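Phospho-furanose lactonase (PDB 3OVG) hydrolyses the 1,4-lactone ring of five-carbon sugar lactone phosphates such as D-xylono-1,4-lactone 5-phosphate, using two zinc ions per subunit. Local coordinates at residues C238-D243 with T270-A275; R244-P249 with A275-Y280. One frame throughout, in Å; residues are numbered along the deposited sequence.

Interaction 1 (C238-D243 with T270-A275). With ZN (zinc ion), chain G.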
# COMPACT_ATOMS: atom_id res chain seq x y z
N CYS A 238 10.17 -33.08 5.47
CA CYS A 238 10.39 -32.83 4.05
C CYS A 238 11.01 -31.45 3.89
O CYS A 238 10.34 -30.45 4.01
CB CYS A 238 9.09 -32.91 3.24
SG CYS A 238 9.36 -32.63 1.46
N PHE A 239 12.30 -31.39 3.60
CA PHE A 239 12.94 -30.10 3.43
C PHE A 239 12.81 -29.58 2.03
O PHE A 239 13.08 -30.31 1.07
CB PHE A 239 14.44 -30.20 3.76
CG PHE A 239 14.71 -30.42 5.20
CD1 PHE A 239 14.48 -29.40 6.12
CD2 PHE A 239 15.19 -31.64 5.65
CE1 PHE A 239 14.74 -29.59 7.47
CE2 PHE A 239 15.45 -31.84 7.01
CZ PHE A 239 15.21 -30.81 7.91
N ASP A 240 12.48 -28.30 1.89
CA ASP A 240 12.90 -27.60 0.68
C ASP A 240 14.00 -26.62 1.13
O ASP A 240 14.59 -26.83 2.19
CB ASP A 240 11.72 -26.92 0.01
CG ASP A 240 11.10 -25.89 0.91
OD1 ASP A 240 11.29 -24.70 0.62
OD2 ASP A 240 10.42 -26.27 1.89
N GLY A 241 14.27 -25.56 0.35
CA GLY A 241 15.30 -24.58 0.73
C GLY A 241 16.48 -24.36 -0.23
O GLY A 241 17.08 -23.28 -0.27
N PRO A 242 16.83 -25.38 -1.03
CA PRO A 242 17.87 -25.08 -2.02
C PRO A 242 17.49 -23.87 -2.90
O PRO A 242 16.34 -23.79 -3.37
CB PRO A 242 17.91 -26.36 -2.85
CG PRO A 242 17.52 -27.44 -1.90
CD PRO A 242 16.44 -26.80 -1.03
N ASP A 243 18.46 -22.97 -3.14
CA ASP A 243 18.24 -21.73 -3.92
C ASP A 243 17.06 -20.90 -3.44
O ASP A 243 16.21 -20.47 -4.23
CB ASP A 243 18.11 -21.99 -5.43
CG ASP A 243 18.21 -20.71 -6.27
OD1 ASP A 243 19.01 -19.82 -5.93
OD2 ASP A 243 17.49 -20.60 -7.28
N THR A 270 13.16 -36.21 3.87
CA THR A 270 13.04 -36.24 2.43
C THR A 270 13.43 -34.86 1.89
O THR A 270 13.66 -33.92 2.67
CB THR A 270 11.61 -36.62 1.97
OG1 THR A 270 10.69 -35.74 2.59
CG2 THR A 270 11.29 -38.06 2.38
N LEU A 271 13.52 -34.75 0.57
CA LEU A 271 13.95 -33.51 -0.08
C LEU A 271 12.90 -33.09 -1.12
O LEU A 271 12.06 -33.89 -1.52
CB LEU A 271 15.31 -33.68 -0.74
CG LEU A 271 16.57 -33.49 0.12
CD1 LEU A 271 17.80 -33.60 -0.77
CD2 LEU A 271 16.51 -32.12 0.78
N SER A 272 12.98 -31.84 -1.55
CA SER A 272 12.00 -31.21 -2.42
C SER A 272 12.59 -29.87 -2.86
O SER A 272 13.53 -29.38 -2.25
CB SER A 272 10.70 -30.96 -1.68
OG SER A 272 10.87 -30.01 -0.64
N LEU A 273 12.06 -29.30 -3.94
CA LEU A 273 12.43 -27.95 -4.34
C LEU A 273 11.30 -26.95 -3.96
O LEU A 273 11.54 -25.75 -3.74
CB LEU A 273 12.76 -27.90 -5.84
CG LEU A 273 14.21 -28.27 -6.19
CD1 LEU A 273 15.10 -27.84 -5.03
CD2 LEU A 273 14.40 -29.73 -6.45
N ASP A 274 10.07 -27.45 -3.83
CA ASP A 274 8.95 -26.57 -3.62
C ASP A 274 9.05 -25.36 -4.59
O ASP A 274 9.03 -24.20 -4.15
CB ASP A 274 8.88 -26.08 -2.16
CG ASP A 274 7.64 -25.24 -1.90
OD1 ASP A 274 6.65 -25.47 -2.60
OD2 ASP A 274 7.64 -24.34 -1.03
N ALA A 275 9.15 -25.64 -5.89
CA ALA A 275 9.32 -24.59 -6.89
C ALA A 275 7.95 -24.01 -7.25
O ALA A 275 7.40 -24.26 -8.34
CB ALA A 275 10.04 -25.15 -8.13
ZN ZN G . 4.51 -25.63 -2.06
O HOH W 1 8.92 -29.18 1.29
O HOH W 2 10.66 -22.96 -1.94
O HOH W 3 14.09 -25.07 -2.50
O HOH W 4 5.27 -24.09 -0.46
O HOH W 5 3.90 -23.36 -2.92
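Phe239 N donates to Thr270 O at 3.0 Å, a bond between the parallel strands 236-239 and 269-271. Beyond it, Ser272 OG donates a hydrogen bond to Phe239 O at 2.8 Å, from above the carbonyl plane. Ser272 OG stands between its own N and carbonyl carbon (chi1 66°), which turns it toward that oxygen. The same OG accepts a hydrogen bond from a water, which also lies within weak bonding distance of Cys238 O and Asp240 OD2. A second water accepts a hydrogen bond from Gly241 N and donates to Pro242 O and Leu273 O, tying the loops together.

Apolar contact is sparse. Pro242 CB meets Leu273 CD1 at 3.9 Å, the two side chains crossing at about a right angle. Phe239 CB touches Leu271 CD2 at 4.1 Å.

Asp240 and Asp274 lie side by side and point the same way, CB to CB 3.7 Å, with carboxylate planes 83° apart. Asp274 OD1 binds zinc at 2.2 Å, together with His26, His28, the carbamate of Lys155 and two waters. Asp240 OD2 instead bonds ND1 of His216, a ligand of the second zinc. Thus the loops leaving two adjacent strands supply a first-shell ligand and a second-shell partner.

Interaction 2 (R244-P249 with A275-Y280); sequences RVKYYP and AGRILY. With PO4 (phosphate ion), chain I.
No backbone hydrogen bond joins 244-249 to 275-280; Arg244 and Tyr280, nearest by backbone, have CA atoms 8.9 Å apart, and side chains cross the gap. The guanidinium of Arg244 lies flat on the Tyr280 ring, planes 23° apart. It is a cation-pi stack, with Arg244 CZ 3.8 Å from the Tyr280 ring centroid and shifted toward the rim over CD2. A bend at chi2 (-64°) brings Arg244 CD over the same face, as a CH-pi contact. Arg277 CB lies over the opposite face, toward the rim. A water joins Arg244 NH2 to Tyr280 O.

At the far end of the ring, the hydroxyls and charged groups gather round a phosphate ion, probably from the crystallisation liquor. Tyr280 OH donates to its O4 at 2.7 Å, and Tyr247 OH donates to O3, also at 2.7 Å. Lys246 NZ bonds O2 at 2.9 Å, its chain extended beyond CG. Arg277 NH1 adds a weak bond to the same oxygen. Lys246 NZ and Arg277 NH1 are 3.6 Å apart, and the phosphate they share probably offsets their repulsion. Arg277 NH2 also forms a salt bridge with Asp42. A water links Lys246 NZ to Tyr280 OH.

Lys246, Tyr247, Arg277 and Tyr280 are substrate-binding residues. Their grip on phosphate is consistent with a pocket for the substrate's 5-phosphate, built on loops that follow barrel strands in this phosphotriesterase-family TIM barrel.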
# COMPACT_ATOMS: atom_id res chain seq x y z
N ARG A 244 17.03 -20.66 -2.13
CA ARG A 244 16.06 -19.76 -1.55
C ARG A 244 16.83 -18.79 -0.62
O ARG A 244 16.61 -18.78 0.58
CB ARG A 244 15.00 -20.53 -0.77
CG ARG A 244 14.25 -21.61 -1.58
CD ARG A 244 13.44 -20.97 -2.72
NE ARG A 244 12.70 -21.96 -3.49
CZ ARG A 244 13.08 -22.44 -4.67
NH1 ARG A 244 14.22 -22.05 -5.22
NH2 ARG A 244 12.32 -23.34 -5.28
N VAL A 245 17.71 -17.98 -1.21
CA VAL A 245 18.67 -17.19 -0.44
C VAL A 245 18.02 -16.10 0.41
O VAL A 245 18.49 -15.76 1.50
CB VAL A 245 19.80 -16.61 -1.37
CG1 VAL A 245 20.70 -15.63 -0.59
CG2 VAL A 245 20.65 -17.76 -1.92
N LYS A 246 16.88 -15.57 -0.04
CA LYS A 246 16.20 -14.57 0.77
C LYS A 246 15.74 -15.16 2.10
O LYS A 246 15.31 -14.41 3.00
CB LYS A 246 15.00 -13.94 0.02
CG LYS A 246 13.78 -14.90 -0.08
CD LYS A 246 12.75 -14.38 -1.11
CE LYS A 246 11.41 -15.11 -0.98
NZ LYS A 246 10.35 -14.64 -1.96
N TYR A 247 15.79 -16.49 2.24
CA TYR A 247 15.47 -17.08 3.53
C TYR A 247 16.75 -17.50 4.26
O TYR A 247 17.05 -16.97 5.32
CB TYR A 247 14.51 -18.28 3.40
CG TYR A 247 13.10 -17.90 3.05
CD1 TYR A 247 12.24 -17.40 4.01
CD2 TYR A 247 12.62 -18.06 1.75
CE1 TYR A 247 10.94 -17.06 3.68
CE2 TYR A 247 11.34 -17.72 1.41
CZ TYR A 247 10.50 -17.21 2.38
OH TYR A 247 9.21 -16.87 2.03
N TYR A 248 17.49 -18.43 3.67
CA TYR A 248 18.69 -18.97 4.28
C TYR A 248 19.59 -19.56 3.20
O TYR A 248 19.12 -20.04 2.18
CB TYR A 248 18.37 -20.06 5.32
CG TYR A 248 17.64 -19.51 6.53
CD1 TYR A 248 16.26 -19.68 6.66
CD2 TYR A 248 18.32 -18.82 7.53
CE1 TYR A 248 15.56 -19.17 7.76
CE2 TYR A 248 17.64 -18.31 8.65
CZ TYR A 248 16.25 -18.49 8.75
OH TYR A 248 15.53 -17.98 9.83
N PRO A 249 20.91 -19.51 3.44
CA PRO A 249 21.83 -20.02 2.43
C PRO A 249 21.76 -21.57 2.36
O PRO A 249 21.48 -22.22 3.38
CB PRO A 249 23.18 -19.52 2.94
CG PRO A 249 22.98 -19.34 4.47
CD PRO A 249 21.60 -18.75 4.52
N ALA A 275 9.15 -25.64 -5.89
CA ALA A 275 9.32 -24.59 -6.89
C ALA A 275 7.95 -24.01 -7.25
O ALA A 275 7.40 -24.26 -8.34
CB ALA A 275 10.04 -25.15 -8.13
N GLY A 276 7.39 -23.24 -6.32
CA GLY A 276 6.00 -22.81 -6.43
C GLY A 276 5.81 -21.36 -6.83
O GLY A 276 4.72 -20.81 -6.65
N ARG A 277 6.87 -20.75 -7.37
CA ARG A 277 6.78 -19.45 -8.01
C ARG A 277 7.40 -19.61 -9.40
O ARG A 277 8.27 -20.46 -9.61
CB ARG A 277 7.57 -18.40 -7.23
CG ARG A 277 6.90 -17.93 -5.95
CD ARG A 277 7.73 -16.88 -5.23
NE ARG A 277 7.79 -15.64 -6.02
CZ ARG A 277 7.68 -14.41 -5.50
NH1 ARG A 277 7.49 -14.25 -4.19
NH2 ARG A 277 7.75 -13.34 -6.30
N ILE A 278 6.98 -18.77 -10.33
CA ILE A 278 7.39 -18.91 -11.72
C ILE A 278 8.92 -18.83 -11.95
O ILE A 278 9.43 -19.47 -12.88
CB ILE A 278 6.64 -17.89 -12.58
CG1 ILE A 278 6.52 -18.36 -14.05
CG2 ILE A 278 7.21 -16.51 -12.41
CD1 ILE A 278 5.32 -17.64 -14.79
N LEU A 279 9.64 -18.08 -11.12
CA LEU A 279 11.12 -17.98 -11.27
C LEU A 279 11.92 -19.07 -10.53
O LEU A 279 13.15 -18.99 -10.44
CB LEU A 279 11.64 -16.60 -10.85
CG LEU A 279 11.07 -15.43 -11.67
CD1 LEU A 279 11.69 -14.10 -11.25
CD2 LEU A 279 11.31 -15.66 -13.17
N TYR A 280 11.23 -20.07 -10.01
CA TYR A 280 11.89 -21.16 -9.31
C TYR A 280 12.07 -22.38 -10.20
O TYR A 280 12.49 -23.43 -9.73
CB TYR A 280 11.10 -21.53 -8.03
CG TYR A 280 11.10 -20.45 -6.94
CD1 TYR A 280 11.88 -19.29 -7.07
CD2 TYR A 280 10.38 -20.63 -5.76
CE1 TYR A 280 11.90 -18.32 -6.05
CE2 TYR A 280 10.40 -19.69 -4.76
CZ TYR A 280 11.16 -18.54 -4.91
OH TYR A 280 11.16 -17.61 -3.90
P PO4 I . 8.42 -18.00 -1.41
O1 PO4 I . 7.52 -18.90 -2.27
O2 PO4 I . 8.16 -16.50 -1.69
O3 PO4 I . 8.14 -18.31 0.06
O4 PO4 I . 9.87 -18.38 -1.70
O HOH W 6 13.44 -24.78 -7.50
O HOH W 7 11.10 -14.91 -4.59

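Both interactions join the same two neighbouring chain paths, which run on from strands 236-239 and 269-271. Interaction 1 is buried at the strand ends, its centre about 10 Å from the centre of the chain. Interaction 2 lies in the loops beyond, its centre about 17 Å from the chain's, and is partly exposed. Their centres are 10 Å apart, and Ala275 belongs to both. Arg244 NH2 reaches back to interaction 1, 3.0 Å from Leu273 O. The chemistry changes along the way. Interaction 1 has backbone pairing, a serine hydroxyl and acids turned to the zinc site; interaction 2 has basic and tyrosine side chains round an anion. Metal site and probable phosphate pocket therefore follow each other along the same loops.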